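Local atomic coordinates of putative outer membrane lipoprotein (PDB entry 2RD1), a protein that is of unknown function but is probably a small lipid-anchored protein of the bacterial cell envelope, with a beta fold likely related to SH3 domains. Residues 3-11 and 15-23. Numbering follows the deposited sequence.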
ATOM      1  N   THR A   3      -1.412  10.660   4.296  1.00 47.60           N
ATOM      2  CA  THR A   3      -0.047  10.808   3.712  1.00 48.25           C
ATOM      3  C   THR A   3       0.640   9.446   3.685  1.00 46.63           C
ATOM      4  O   THR A   3       1.390   9.128   2.760  1.00 49.55           O
ATOM      5  CB  THR A   3       0.835  11.771   4.542  1.00 53.10           C
ATOM      6  OG1 THR A   3       0.012  12.756   5.178  1.00 55.14           O
ATOM      7  CG2 THR A   3       1.838  12.475   3.642  1.00 53.34           C
ATOM      8  N   ASN A   4       0.389   8.643   4.710  1.00 32.58           N
ATOM      9  CA  ASN A   4       0.980   7.313   4.788  1.00 29.26           C
ATOM     10  C   ASN A   4      -0.085   6.242   4.883  1.00 27.58           C
ATOM     11  O   ASN A   4      -1.094   6.401   5.566  1.00 28.23           O
ATOM     12  CB  ASN A   4       1.898   7.197   6.003  1.00 29.26           C
ATOM     13  CG  ASN A   4       3.299   7.721   5.737  1.00 29.28           C
ATOM     14  OD1 ASN A   4       4.024   8.070   6.668  1.00 27.87           O
ATOM     15  ND2 ASN A   4       3.691   7.762   4.472  1.00 30.75           N
ATOM     16  N   TYR A   5       0.148   5.151   4.173  1.00 25.88           N
ATOM     17  CA  TYR A   5      -0.751   4.019   4.186  1.00 23.80           C
ATOM     18  C   TYR A   5       0.141   2.835   4.458  1.00 24.08           C
ATOM     19  O   TYR A   5       1.328   2.855   4.114  1.00 22.32           O
ATOM     20  CB  TYR A   5      -1.431   3.818   2.834  1.00 26.54           C
ATOM     21  CG  TYR A   5      -2.733   4.572   2.663  1.00 26.48           C
ATOM     22  CD1 TYR A   5      -2.753   5.953   2.528  1.00 27.71           C
ATOM     23  CD2 TYR A   5      -3.945   3.893   2.629  1.00 27.15           C
ATOM     24  CE1 TYR A   5      -3.957   6.648   2.359  1.00 27.57           C
ATOM     25  CE2 TYR A   5      -5.151   4.569   2.461  1.00 29.69           C
ATOM     26  CZ  TYR A   5      -5.149   5.948   2.326  1.00 30.85           C
ATOM     27  OH  TYR A   5      -6.345   6.609   2.155  1.00 34.89           O
ATOM     28  N   VAL A   6      -0.421   1.821   5.105  1.00 22.99           N
ATOM     29  CA  VAL A   6       0.319   0.612   5.400  1.00 21.07           C
ATOM     30  C   VAL A   6      -0.352  -0.510   4.638  1.00 21.83           C
ATOM     31  O   VAL A   6      -1.548  -0.775   4.795  1.00 19.51           O
ATOM     32  CB  VAL A   6       0.317   0.287   6.897  1.00 20.55           C
ATOM     33  CG1 VAL A   6       0.974  -1.070   7.132  1.00 17.44           C
ATOM     34  CG2 VAL A   6       1.048   1.376   7.651  1.00 18.96           C
HETATM   35  N   MSE A   7       0.445  -1.152   3.798  1.00 23.56           N
HETATM   36  CA  MSE A   7       0.006  -2.246   2.959  1.00 25.71           C
HETATM   37  C   MSE A   7       0.488  -3.569   3.530  1.00 24.49           C
HETATM   38  O   MSE A   7       1.656  -3.710   3.880  1.00 24.81           O
HETATM   39  CB  MSE A   7       0.588  -2.058   1.558  1.00 40.01           C
HETATM   40  CG  MSE A   7       0.294  -3.176   0.578  1.00 48.09           C
HETATM   41 SE   MSE A   7       1.238  -2.893  -1.098  1.00 63.29          SE
HETATM   42  CE  MSE A   7       0.010  -1.660  -1.924  1.00 54.96           C
ATOM     43  N   THR A   8      -0.419  -4.531   3.630  1.00 22.94           N
ATOM     44  CA  THR A   8      -0.067  -5.852   4.118  1.00 22.86           C
ATOM     45  C   THR A   8      -0.231  -6.809   2.946  1.00 23.13           C
ATOM     46  O   THR A   8      -1.283  -6.849   2.310  1.00 23.01           O
ATOM     47  CB  THR A   8      -0.978  -6.288   5.264  1.00 27.19           C
ATOM     48  OG1 THR A   8      -0.836  -5.361   6.347  1.00 30.34           O
ATOM     49  CG2 THR A   8      -0.586  -7.680   5.758  1.00 28.42           C
ATOM     50  N   THR A   9       0.812  -7.576   2.647  1.00 22.20           N
ATOM     51  CA  THR A   9       0.733  -8.494   1.522  1.00 23.71           C
ATOM     52  C   THR A   9       0.298  -9.899   1.915  1.00 24.29           C
ATOM     53  O   THR A   9       0.347 -10.289   3.082  1.00 24.94           O
ATOM     54  CB  THR A   9       2.086  -8.560   0.746  1.00 25.40           C
ATOM     55  OG1 THR A   9       3.083  -9.200   1.552  1.00 21.02           O
ATOM     56  CG2 THR A   9       2.562  -7.134   0.380  1.00 23.54           C
ATOM     57  N   LYS A  10      -0.139 -10.647   0.914  1.00 28.76           N
ATOM     58  CA  LYS A  10      -0.600 -12.011   1.096  1.00 30.81           C
ATOM     59  C   LYS A  10       0.456 -12.864   1.782  1.00 30.46           C
ATOM     60  O   LYS A  10       0.136 -13.662   2.663  1.00 29.28           O
ATOM     61  CB  LYS A  10      -0.964 -12.613  -0.264  1.00 60.23           C
ATOM     62  CG  LYS A  10      -1.566 -14.009  -0.195  1.00 65.29           C
ATOM     63  CD  LYS A  10      -2.052 -14.466  -1.561  1.00 67.05           C
ATOM     64  CE  LYS A  10      -2.629 -15.868  -1.502  1.00 70.54           C
ATOM     65  NZ  LYS A  10      -3.228 -16.273  -2.808  1.00 72.04           N
ATOM     66  N   ASN A  11       1.713 -12.682   1.387  1.00 33.49           N
ATOM     67  CA  ASN A  11       2.823 -13.443   1.957  1.00 35.27           C
ATOM     68  C   ASN A  11       3.327 -12.914   3.301  1.00 34.39           C
ATOM     69  O   ASN A  11       4.362 -13.355   3.799  1.00 35.54           O
ATOM     70  CB  ASN A  11       3.989 -13.515   0.965  1.00 48.12           C
ATOM     71  CG  ASN A  11       4.405 -12.154   0.462  1.00 52.76           C
ATOM     72  OD1 ASN A  11       4.094 -11.779  -0.668  1.00 56.96           O
ATOM     73  ND2 ASN A  11       5.091 -11.393   1.306  1.00 53.25           N
ATOM     74  N   ILE A  15       4.448  -3.038   4.361  1.00 23.23           N
ATOM     75  CA  ILE A  15       5.096  -1.977   3.597  1.00 21.29           C
ATOM     76  C   ILE A  15       4.375  -0.649   3.757  1.00 22.92           C
ATOM     77  O   ILE A  15       3.165  -0.573   3.586  1.00 21.88           O
ATOM     78  CB  ILE A  15       5.136  -2.357   2.103  1.00 23.78           C
ATOM     79  CG1 ILE A  15       5.998  -3.606   1.928  1.00 24.12           C
ATOM     80  CG2 ILE A  15       5.677  -1.209   1.262  1.00 22.23           C
ATOM     81  CD1 ILE A  15       5.385  -4.628   1.015  1.00 23.84           C
ATOM     82  N   VAL A  16       5.128   0.395   4.093  1.00 24.91           N
ATOM     83  CA  VAL A  16       4.566   1.732   4.274  1.00 24.65           C
ATOM     84  C   VAL A  16       4.631   2.478   2.940  1.00 26.32           C
ATOM     85  O   VAL A  16       5.632   2.407   2.240  1.00 26.96           O
ATOM     86  CB  VAL A  16       5.366   2.535   5.330  1.00 19.70           C
ATOM     87  CG1 VAL A  16       4.789   3.924   5.482  1.00 14.89           C
ATOM     88  CG2 VAL A  16       5.363   1.794   6.659  1.00 17.21           C
ATOM     89  N   THR A  17       3.571   3.193   2.583  1.00 21.01           N
ATOM     90  CA  THR A  17       3.581   3.924   1.326  1.00 22.99           C
ATOM     91  C   THR A  17       3.349   5.415   1.537  1.00 23.67           C
ATOM     92  O   THR A  17       2.914   5.848   2.602  1.00 22.81           O
ATOM     93  CB  THR A  17       2.489   3.405   0.352  1.00 34.24           C
ATOM     94  OG1 THR A  17       1.195   3.764   0.855  1.00 33.73           O
ATOM     95  CG2 THR A  17       2.572   1.880   0.193  1.00 32.46           C
ATOM     96  N   GLN A  18       3.658   6.194   0.508  1.00 31.67           N
ATOM     97  CA  GLN A  18       3.463   7.636   0.541  1.00 32.81           C
ATOM     98  C   GLN A  18       2.233   7.837  -0.324  1.00 33.68           C
ATOM     99  O   GLN A  18       2.261   7.565  -1.530  1.00 34.31           O
ATOM    100  CB  GLN A  18       4.667   8.358  -0.075  1.00 42.48           C
ATOM    101  CG  GLN A  18       6.018   8.007   0.551  1.00 43.77           C
ATOM    102  CD  GLN A  18       7.172   8.831  -0.024  1.00 46.67           C
ATOM    103  OE1 GLN A  18       7.332   8.938  -1.240  1.00 48.53           O
ATOM    104  NE2 GLN A  18       7.984   9.407   0.854  1.00 47.18           N
ATOM    105  N   GLY A  19       1.143   8.279   0.293  1.00 31.47           N
ATOM    106  CA  GLY A  19      -0.091   8.468  -0.449  1.00 32.83           C
ATOM    107  C   GLY A  19      -0.826   7.145  -0.596  1.00 32.50           C
ATOM    108  O   GLY A  19      -0.241   6.085  -0.383  1.00 30.31           O
ATOM    109  N   LYS A  20      -2.105   7.202  -0.956  1.00 34.73           N
ATOM    110  CA  LYS A  20      -2.913   5.996  -1.126  1.00 34.75           C
ATOM    111  C   LYS A  20      -2.611   5.280  -2.438  1.00 34.42           C
ATOM    112  O   LYS A  20      -2.681   5.879  -3.507  1.00 34.70           O
ATOM    113  CB  LYS A  20      -4.405   6.348  -1.081  1.00 41.96           C
ATOM    114  CG  LYS A  20      -5.340   5.159  -1.325  1.00 44.19           C
ATOM    115  CD  LYS A  20      -6.819   5.569  -1.293  1.00 44.85           C
ATOM    116  CE  LYS A  20      -7.723   4.330  -1.322  1.00 46.03           C
ATOM    117  NZ  LYS A  20      -9.177   4.664  -1.248  1.00 45.88           N
ATOM    118  N   PRO A  21      -2.274   3.985  -2.370  1.00 30.73           N
ATOM    119  CA  PRO A  21      -1.972   3.212  -3.576  1.00 32.73           C
ATOM    120  C   PRO A  21      -3.165   3.208  -4.525  1.00 35.54           C
ATOM    121  O   PRO A  21      -4.310   3.298  -4.086  1.00 36.67           O
ATOM    122  CB  PRO A  21      -1.646   1.826  -3.022  1.00 27.78           C
ATOM    123  CG  PRO A  21      -1.030   2.147  -1.689  1.00 26.68           C
ATOM    124  CD  PRO A  21      -1.990   3.192  -1.160  1.00 26.65           C
ATOM    125  N   GLN A  22      -2.898   3.107  -5.824  1.00 29.84           N
ATOM    126  CA  GLN A  22      -3.969   3.119  -6.814  1.00 33.82           C
ATOM    127  C   GLN A  22      -4.137   1.764  -7.479  1.00 36.65           C
ATOM    128  O   GLN A  22      -3.161   1.101  -7.827  1.00 35.95           O
ATOM    129  CB  GLN A  22      -3.692   4.195  -7.864  1.00 49.83           C
ATOM    130  CG  GLN A  22      -3.605   5.602  -7.284  1.00 52.30           C
ATOM    131  CD  GLN A  22      -4.917   6.070  -6.682  1.00 53.16           C
ATOM    132  OE1 GLN A  22      -5.910   6.232  -7.389  1.00 54.84           O
ATOM    133  NE2 GLN A  22      -4.928   6.282  -5.369  1.00 53.30           N
ATOM    134  N   LEU A  23      -5.389   1.366  -7.663  1.00 43.41           N
ATOM    135  CA  LEU A  23      -5.713   0.081  -8.264  1.00 48.03           C
ATOM    136  C   LEU A  23      -6.324   0.186  -9.662  1.00 50.91           C
ATOM    137  O   LEU A  23      -7.267   0.943  -9.881  1.00 50.96           O
ATOM    138  CB  LEU A  23      -6.658  -0.678  -7.325  1.00 59.75           C
ATOM    139  CG  LEU A  23      -7.502  -1.863  -7.806  1.00 61.14           C
ATOM    140  CD1 LEU A  23      -6.646  -2.905  -8.506  1.00 60.52           C
ATOM    141  CD2 LEU A  23      -8.204  -2.469  -6.600  1.00 61.10           C
TER
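Y5 and T17 sit opposite each other as a hydrogen-bonded pair in the antiparallel beta hairpin of strands 4-9 and 14-18, the first hairpin of this small all-beta chain, a DUF903 family member and probably SH3-like. T17 N donates to Y5 O at 2.7 Å, nearly straight, while Y5 N makes the longer return bond to T17 O. That carbonyl is gripped twice: N4 ND2 also donates to T17 O, at 2.8 Å but with a bent N-H...O angle of 135°, and the two donors arrive from opposite faces of the carbonyl plane. Two residues on, beyond the non-hydrogen-bonded pair V6-V16, M7 and I15 exchange both backbone bonds; in the other direction, past N4 and Q18, G19 N donates to T3 O.

On the face carrying Y5, M7 and T17, the chain turns through G19 and K20 and passes over the tyrosine. K20 CB lies over one face of the Y5 ring, 3.8 Å from its centroid, in a CH-pi contact. With CG anti to the backbone N (chi1 177°) and the rest extended, the lysine runs along the hydroxyl end of the ring, CG over CZ, until CD is 3.6 Å from Y5 OH. P21 follows, its CD against Y5 CB and its CG 4.0 Å from M7 CE, which a bend at chi3 (-82°) turns toward the proline. L50 of strand 47-52 and Y32 of strand 29-33 also touch P21, placing P21 between the two sheets. The turn itself is pinned from within: T17 OG1, beside Y5 CB, donates to G19 O at 3.0 Å, nearly along the C=O axis.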